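Local coordinates for protein peroxiredoxin 5 (Alvinella pompejana, PDB 2XHF) that probably reduces hydrogen peroxide and organic hydroperoxides as a thiol-dependent antioxidant peroxidase of the thioredoxin-fold peroxiredoxin family, at residues A[69-72]-A[73-76]; A[85-88]-A[89-92]; A[139-143]-A[144-148]. All blocks are in the same frame, centred on the assembly; numbering follows the deposited sequence.

Contact 1. Residues A[69-72]-A[73-76]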
loop_
_atom_site.group_PDB
_atom_site.type_symbol
_atom_site.label_atom_id
_atom_site.label_comp_id
_atom_site.label_asym_id
_atom_site.label_seq_id
_atom_site.Cartn_x
_atom_site.Cartn_y
_atom_site.Cartn_z
ATOM N N TYR A 69 -12.502 12.068 -20.098
ATOM C CA TYR A 69 -13.707 11.802 -19.322
ATOM C C TYR A 69 -15.006 12.220 -20.025
ATOM O O TYR A 69 -15.942 11.441 -20.101
ATOM C CB TYR A 69 -13.614 12.482 -17.963
ATOM C CG TYR A 69 -14.850 12.294 -17.113
ATOM C CD1 TYR A 69 -15.069 11.116 -16.420
ATOM C CD2 TYR A 69 -15.802 13.284 -17.031
ATOM C CE1 TYR A 69 -16.214 10.936 -15.669
ATOM C CE2 TYR A 69 -16.951 13.122 -16.277
ATOM C CZ TYR A 69 -17.146 11.961 -15.593
ATOM O OH TYR A 69 -18.288 11.832 -14.850
ATOM N N ASP A 70 -15.067 13.431 -20.549
ATOM C CA ASP A 70 -16.304 13.876 -21.197
ATOM C C ASP A 70 -16.588 13.109 -22.506
ATOM O O ASP A 70 -17.738 12.880 -22.854
ATOM C CB ASP A 70 -16.294 15.390 -21.418
ATOM C CG ASP A 70 -16.485 16.181 -20.115
ATOM O OD1 ASP A 70 -17.358 15.816 -19.285
ATOM O OD2 ASP A 70 -15.739 17.171 -19.930
ATOM N N LYS A 71 -15.550 12.653 -23.197
ATOM C CA LYS A 71 -15.741 11.797 -24.366
ATOM C C LYS A 71 -16.325 10.439 -23.990
ATOM O O LYS A 71 -17.218 9.926 -24.664
ATOM C CB LYS A 71 -14.418 11.584 -25.100
ATOM C CG LYS A 71 -13.822 12.832 -25.658
ATOM C CD LYS A 71 -14.720 13.477 -26.704
ATOM C CE LYS A 71 -14.819 12.644 -27.981
ATOM N NZ LYS A 71 -15.629 13.298 -29.068
ATOM N N PHE A 72 -15.825 9.850 -22.911
ATOM C CA PHE A 72 -16.361 8.594 -22.419
ATOM C C PHE A 72 -17.821 8.815 -22.010
ATOM O O PHE A 72 -18.713 8.036 -22.355
ATOM C CB PHE A 72 -15.553 8.122 -21.217
ATOM C CG PHE A 72 -14.117 7.747 -21.522
ATOM C CD1 PHE A 72 -13.758 7.097 -22.691
ATOM C CD2 PHE A 72 -13.126 8.001 -20.595
ATOM C CE1 PHE A 72 -12.435 6.743 -22.931
ATOM C CE2 PHE A 72 -11.815 7.648 -20.837
ATOM C CZ PHE A 72 -11.474 7.016 -22.005
ATOM N N LYS A 73 -18.058 9.899 -21.288
ATOM C CA LYS A 73 -19.380 10.231 -20.810
ATOM C C LYS A 73 -20.396 10.440 -21.950
ATOM O O LYS A 73 -21.532 10.017 -21.827
ATOM C CB LYS A 73 -19.307 11.434 -19.860
ATOM C CG LYS A 73 -20.657 11.864 -19.323
ATOM C CD LYS A 73 -20.542 12.736 -18.098
ATOM C CE LYS A 73 -19.775 14.012 -18.337
ATOM N NZ LYS A 73 -20.377 14.881 -19.371
ATOM N N GLU A 74 -19.966 11.014 -23.084
ATOM C CA GLU A 74 -20.825 11.209 -24.266
ATOM C C GLU A 74 -21.419 9.898 -24.745
ATOM O O GLU A 74 -22.521 9.863 -25.278
ATOM C CB GLU A 74 -20.027 11.778 -25.455
ATOM C CG GLU A 74 -19.791 13.262 -25.478
ATOM C CD GLU A 74 -18.988 13.701 -26.710
ATOM O OE1 GLU A 74 -18.445 12.834 -27.436
ATOM O OE2 GLU A 74 -18.892 14.922 -26.947
ATOM N N GLU A 75 -20.674 8.821 -24.561
ATOM C CA GLU A 75 -21.076 7.499 -25.031
ATOM C C GLU A 75 -21.688 6.599 -23.958
ATOM O O GLU A 75 -21.921 5.417 -24.209
ATOM C CB GLU A 75 -19.861 6.786 -25.620
ATOM C CG GLU A 75 -19.192 7.552 -26.737
ATOM C CD GLU A 75 -19.870 7.337 -28.067
ATOM O OE1 GLU A 75 -20.976 6.738 -28.097
ATOM O OE2 GLU A 75 -19.289 7.762 -29.086
ATOM N N GLY A 76 -21.932 7.147 -22.768
ATOM C CA GLY A 76 -22.504 6.391 -21.669
ATOM C C GLY A 76 -21.480 5.612 -20.848
ATOM O O GLY A 76 -21.853 4.707 -20.097
HETATM O O HOH W 1 -20.045 14.190 -22.022
HETATM O O HOH W 2 -17.100 9.955 -27.726
HETATM O O HOH W 3 -17.596 15.877 -29.090
#
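K73 slants across the side chain of Y69 and curls round to D70, one turn back on the same helix. Its CG stands anti to the backbone N (chi1 179°), and bends at chi3 and chi4 hook the far end over, which carries K73 CE to 3.6 Å from Y69 CE2 and sets the ammonium beside the carboxylate. D70 and K73 run side by side and point the same way; their salt bridge is long, K73 NZ to D70 OD1 at 3.2 Å, and weak as a hydrogen bond. A water gives K73 NZ a second tie to D70: it accepts from the ammonium and donates to the D70 backbone O.

K71 and E74 repeat the theme at i to i+3. They too lie alongside each other and point the same way, K71 bent at chi2 and chi3, E74 extended beyond CG. K71 NZ reaches E74 OE1 at 3.3 Å, again a salt bridge whose hydrogen bond is weak, while a second water donates to E74 OE2 at 2.7 Å and accepts weakly from K71 NZ. Both ion pairs sit at the surface, where solvent would be expected to dampen their strength.

Beneath them the helix runs out. K73 N to Y69 O, at 2.9 Å, and E74 N to D70 O are ordinary i to i+4 helix bonds, but E75 N bonds to F72 O, only three residues back. G76, at positive phi (85°), is the C' residue of a Schellman motif: Y77 N returns to F72 O, and G76 N to K73 O at 3.0 Å.

F72 turns its side chain inward, packing on C159, L160 and I163 of helix 156-165 and on I80 of strand 79-84; Y69 also touches I80, so helix 69-74 packs against both elements.

Contact 2. Residues A[85-88]-A[89-92]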
loop_
_atom_site.group_PDB
_atom_site.type_symbol
_atom_site.label_atom_id
_atom_site.label_comp_id
_atom_site.label_asym_id
_atom_site.label_seq_id
_atom_site.Cartn_x
_atom_site.Cartn_y
_atom_site.Cartn_z
ATOM N N VAL A 85 -4.407 -4.637 -6.562
ATOM C CA VAL A 85 -4.268 -5.472 -5.392
ATOM C C VAL A 85 -3.508 -4.624 -4.362
ATOM O O VAL A 85 -2.260 -4.567 -4.347
ATOM C CB VAL A 85 -3.570 -6.804 -5.735
ATOM C CG1 VAL A 85 -3.420 -7.665 -4.496
ATOM C CG2 VAL A 85 -4.334 -7.557 -6.828
ATOM N N ASN A 86 -4.292 -3.986 -3.497
ATOM C CA ASN A 86 -3.837 -3.103 -2.418
ATOM C C ASN A 86 -4.939 -3.076 -1.385
ATOM O O ASN A 86 -6.103 -3.386 -1.693
ATOM C CB ASN A 86 -3.631 -1.668 -2.890
ATOM C CG ASN A 86 -2.273 -1.431 -3.523
ATOM O OD1 ASN A 86 -2.180 -1.208 -4.714
ATOM N ND2 ASN A 86 -1.210 -1.467 -2.718
ATOM N N ASP A 87 -4.601 -2.649 -0.179
ATOM C CA ASP A 87 -5.623 -2.351 0.811
ATOM C C ASP A 87 -6.283 -1.015 0.444
ATOM O O ASP A 87 -5.683 -0.183 -0.242
ATOM C CB ASP A 87 -5.052 -2.370 2.244
ATOM C CG ASP A 87 -4.212 -1.144 2.575
ATOM O OD1 ASP A 87 -2.969 -1.279 2.774
ATOM O OD2 ASP A 87 -4.792 -0.036 2.653
ATOM N N PRO A 88 -7.531 -0.804 0.892
ATOM C CA PRO A 88 -8.248 0.395 0.457
ATOM C C PRO A 88 -7.749 1.702 1.039
ATOM O O PRO A 88 -7.956 2.726 0.422
ATOM C CB PRO A 88 -9.689 0.121 0.895
ATOM C CG PRO A 88 -9.556 -0.872 1.996
ATOM C CD PRO A 88 -8.395 -1.737 1.629
ATOM N N PHE A 89 -7.061 1.687 2.178
ATOM C CA PHE A 89 -6.501 2.949 2.698
ATOM C C PHE A 89 -5.431 3.462 1.735
ATOM O O PHE A 89 -5.407 4.642 1.347
ATOM C CB PHE A 89 -5.903 2.769 4.082
ATOM C CG PHE A 89 -6.892 2.377 5.146
ATOM C CD1 PHE A 89 -7.963 3.206 5.465
ATOM C CD2 PHE A 89 -6.738 1.193 5.852
ATOM C CE1 PHE A 89 -8.825 2.870 6.505
ATOM C CE2 PHE A 89 -7.591 0.864 6.901
ATOM C CZ PHE A 89 -8.655 1.700 7.190
ATOM N N VAL A 90 -4.546 2.559 1.331
ATOM C CA VAL A 90 -3.489 2.915 0.418
ATOM C C VAL A 90 -4.097 3.304 -0.932
ATOM O O VAL A 90 -3.728 4.297 -1.542
ATOM C CB VAL A 90 -2.486 1.758 0.267
ATOM C CG1 VAL A 90 -1.593 2.024 -0.920
ATOM C CG2 VAL A 90 -1.678 1.577 1.556
ATOM N N MET A 91 -5.039 2.506 -1.411
ATOM C CA MET A 91 -5.629 2.770 -2.725
ATOM C C MET A 91 -6.319 4.135 -2.767
ATOM O O MET A 91 -6.138 4.887 -3.698
ATOM C CB MET A 91 -6.617 1.666 -3.078
ATOM C CG MET A 91 -7.062 1.763 -4.477
ATOM S SD MET A 91 -5.808 1.143 -5.585
ATOM C CE MET A 91 -6.744 1.157 -7.157
ATOM N N ALA A 92 -7.081 4.458 -1.729
ATOM C CA ALA A 92 -7.811 5.716 -1.701
ATOM C C ALA A 92 -6.860 6.909 -1.628
ATOM O O ALA A 92 -7.083 7.923 -2.278
ATOM C CB ALA A 92 -8.797 5.737 -0.531
#
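D87 reaches F89 and V90 because its CG sits between the backbone N and the carbonyl carbon (chi1 75°), a rotation that folds the carboxylate back over the first turn of helix 88-98. V90 answers with CG1 anti to its own backbone N, which leaves CG2 on the side of the acid, and the two side chains cross at about a right angle. D87 OD2 takes the amide hydrogen of V90 at 2.9 Å in a nearly straight bond (169°), the donor lying above the carboxylate plane. The same oxygen also accepts from F89 N, but at 116° that bond is bent and weak. D87 OD1, the other branch, lies 3.4 Å from V90 CG2.

This is an N-cap: the aspartate follows strand 79-84 and its short loop, stands just before the helix, and satisfies amides that have no preceding turn to bond to. Its negative charge at the positive end of the helix dipole is likely to be favourable. The backbone takes over at once, with M91 N to D87 O at 3.0 Å, in the carbonyl plane, and A92 N to P88 O at 2.9 Å. P88 fills the first helical position, where its missing N-H costs no bond.

N86 ND2 approaches V90 CG1 at 3.9 Å, and its OD1 is held by A53 N of the same chain. The side chain of M91 packs on C82 and A84 of strand 79-84 and on M106 and A108 of strand 105-108. Across the dimer interface, D87 OD1 forms a salt bridge with R132 NH2 of the second subunit, whose P56 packs on F89 and whose A53 meets V90. With an alanine at the D87 position the amide of V90 would probably lose its acceptor, and R132 of the second subunit its carboxylate mate.

Contact 3. Residues A[139-143]-A[144-148]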
loop_
_atom_site.group_PDB
_atom_site.type_symbol
_atom_site.label_atom_id
_atom_site.label_comp_id
_atom_site.label_asym_id
_atom_site.label_seq_id
_atom_site.Cartn_x
_atom_site.Cartn_y
_atom_site.Cartn_z
ATOM N N LEU A 139 -13.939 -2.796 -21.566
ATOM C CA LEU A 139 -15.229 -2.147 -21.632
ATOM C C LEU A 139 -16.258 -3.121 -21.070
ATOM O O LEU A 139 -16.278 -4.301 -21.433
ATOM C CB LEU A 139 -15.575 -1.808 -23.071
ATOM C CG LEU A 139 -14.631 -0.865 -23.791
ATOM C CD1 LEU A 139 -15.227 -0.525 -25.171
ATOM C CD2 LEU A 139 -14.380 0.383 -22.998
ATOM N N ILE A 140 -17.117 -2.614 -20.195
ATOM C CA ILE A 140 -18.102 -3.421 -19.524
ATOM C C ILE A 140 -19.492 -2.865 -19.850
ATOM O O ILE A 140 -19.684 -1.674 -19.993
ATOM C CB ILE A 140 -17.905 -3.343 -18.005
ATOM C CG1 ILE A 140 -16.448 -3.610 -17.582
ATOM C CG2 ILE A 140 -18.881 -4.272 -17.282
ATOM C CD1 ILE A 140 -15.954 -4.959 -17.891
ATOM N N ASP A 141 -20.469 -3.751 -19.968
ATOM C CA ASP A 141 -21.868 -3.374 -20.160
ATOM C C ASP A 141 -22.712 -4.299 -19.288
ATOM O O ASP A 141 -22.795 -5.491 -19.558
ATOM C CB ASP A 141 -22.235 -3.510 -21.643
ATOM C CG ASP A 141 -23.658 -3.063 -21.961
ATOM O OD1 ASP A 141 -24.516 -3.041 -21.061
ATOM O OD2 ASP A 141 -23.893 -2.712 -23.143
ATOM N N ASP A 142 -23.260 -3.765 -18.200
ATOM C CA ASP A 142 -24.107 -4.565 -17.300
ATOM C C ASP A 142 -23.357 -5.813 -16.880
ATOM O O ASP A 142 -23.897 -6.912 -16.872
ATOM C CB ASP A 142 -25.430 -4.951 -17.975
ATOM C CG ASP A 142 -26.402 -5.623 -17.025
ATOM O OD1 ASP A 142 -26.409 -5.270 -15.828
ATOM O OD2 ASP A 142 -27.159 -6.518 -17.488
ATOM N N ASN A 143 -22.105 -5.606 -16.504
ATOM C CA ASN A 143 -21.204 -6.640 -15.993
ATOM C C ASN A 143 -20.708 -7.676 -16.981
ATOM O O ASN A 143 -20.004 -8.611 -16.598
ATOM C CB ASN A 143 -21.767 -7.261 -14.717
ATOM C CG ASN A 143 -21.791 -6.268 -13.614
ATOM O OD1 ASN A 143 -20.768 -5.650 -13.338
ATOM N ND2 ASN A 143 -22.950 -6.064 -12.991
ATOM N N LYS A 144 -21.003 -7.458 -18.256
ATOM C CA LYS A 144 -20.490 -8.305 -19.315
ATOM C C LYS A 144 -19.328 -7.597 -20.021
ATOM O O LYS A 144 -19.348 -6.385 -20.211
ATOM C CB LYS A 144 -21.593 -8.600 -20.328
ATOM C CG LYS A 144 -22.661 -9.560 -19.835
ATOM C CD LYS A 144 -23.694 -9.821 -20.927
ATOM C CE LYS A 144 -24.664 -10.930 -20.541
ATOM N NZ LYS A 144 -25.340 -10.667 -19.236
ATOM N N ILE A 145 -18.330 -8.362 -20.441
ATOM C CA ILE A 145 -17.190 -7.789 -21.137
ATOM C C ILE A 145 -17.555 -7.520 -22.595
ATOM O O ILE A 145 -18.003 -8.421 -23.308
ATOM C CB ILE A 145 -15.965 -8.728 -21.019
ATOM C CG1 ILE A 145 -15.534 -8.821 -19.546
ATOM C CG2 ILE A 145 -14.818 -8.252 -21.899
ATOM C CD1 ILE A 145 -14.499 -9.886 -19.280
ATOM N N ARG A 146 -17.424 -6.268 -23.019
ATOM C CA ARG A 146 -17.657 -5.894 -24.422
ATOM C C ARG A 146 -16.365 -5.817 -25.226
ATOM O O ARG A 146 -16.381 -6.006 -26.436
ATOM C CB ARG A 146 -18.377 -4.548 -24.523
ATOM C CG ARG A 146 -19.831 -4.533 -24.148
ATOM C CD ARG A 146 -20.383 -3.140 -24.431
ATOM N NE ARG A 146 -21.626 -3.148 -25.200
ATOM C CZ ARG A 146 -21.697 -3.349 -26.514
ATOM N NH1 ARG A 146 -20.598 -3.580 -27.219
ATOM N NH2 ARG A 146 -22.874 -3.332 -27.123
ATOM N N SER A 147 -15.260 -5.543 -24.547
ATOM C CA SER A 147 -13.946 -5.412 -25.180
ATOM C C SER A 147 -12.835 -5.647 -24.165
ATOM O O SER A 147 -12.974 -5.257 -23.011
ATOM C CB SER A 147 -13.790 -4.016 -25.796
ATOM O OG SER A 147 -12.536 -3.875 -26.424
ATOM N N VAL A 148 -11.731 -6.266 -24.593
ATOM C CA VAL A 148 -10.577 -6.480 -23.724
ATOM C C VAL A 148 -9.265 -6.111 -24.397
ATOM O O VAL A 148 -8.988 -6.532 -25.522
ATOM C CB VAL A 148 -10.430 -7.944 -23.303
ATOM C CG1 VAL A 148 -9.408 -8.057 -22.175
ATOM C CG2 VAL A 148 -11.752 -8.506 -22.875
HETATM O O HOH W 4 -24.431 -9.313 -16.921
#
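D141 and R146 meet obliquely across the hairpin, their carboxylate and guanidinium planes 24° apart. R146 NE donates to D141 OD2 at 3.1 Å (162°), the acceptor lying in the guanidinium plane and using its anti lone pair, so the salt bridge comes in at the edge of the arginine. D141 CG is anti to the backbone N (chi1 -177°), an orientation that holds the acid out beside the arginine chain, where R146 CD also presses on D141 CB at 3.4 Å. Further along, L139 CD1 rests on S147 CB at 3.8 Å. I140 and I145 occupy the other face, I140 CD1 and I145 CG1 4.2 Å apart.

What brings these groups together is an antiparallel hairpin between strands 136-141 and 144-150. A type I' turn from D141 to K144 closes it, with D142 and N143 both at positive phi. D141 and K144 form a hydrogen-bonded pair: D141 N to K144 O is 2.9 Å, and K144 N returns to D141 O at 3.0 Å. I140 and I145 follow as a non-hydrogen-bonded pair. Then comes a classic beta bulge, R146 and S147 together facing L139: R146 N donates to L139 O at 2.8 Å, and L139 N to S147 O at 3.0 Å. From this bulge the side chain of R146 runs back along the hairpin to D141.

At the turn, a water links K144 NZ to the D142 carbonyl. D142 OD1 is held by G42 N, and N143 ND2 by the H37 carbonyl, which fixes the tip against the segment around helix 37-40, where F40 packs on I140 and N143. L139 packs on C159, S162 and I163 of helix 156-165, and S147 touches S162.

How the contacts relate
All three contacts are local and follow in series along the chain; none nests in or crosses another. Contact 1 comes first, closing the C-terminal turn of helix 69-74 before the chain enters strand 79-84. That strand leads into contact 2, where helix 88-98 starts beside the dimer interface, so the strand spans the two. Their centres lie 27 Å apart, on opposite sides of the chain's centre. Contact 3 comes last, turning strand 136-141 back into strand 144-150, outermost of the mixed sheet's five strands within this chain. Contacts 1 and 3 do not touch, their nearest atoms about 7 Å apart, yet both pack on helix 156-165, sharing C159 and I163.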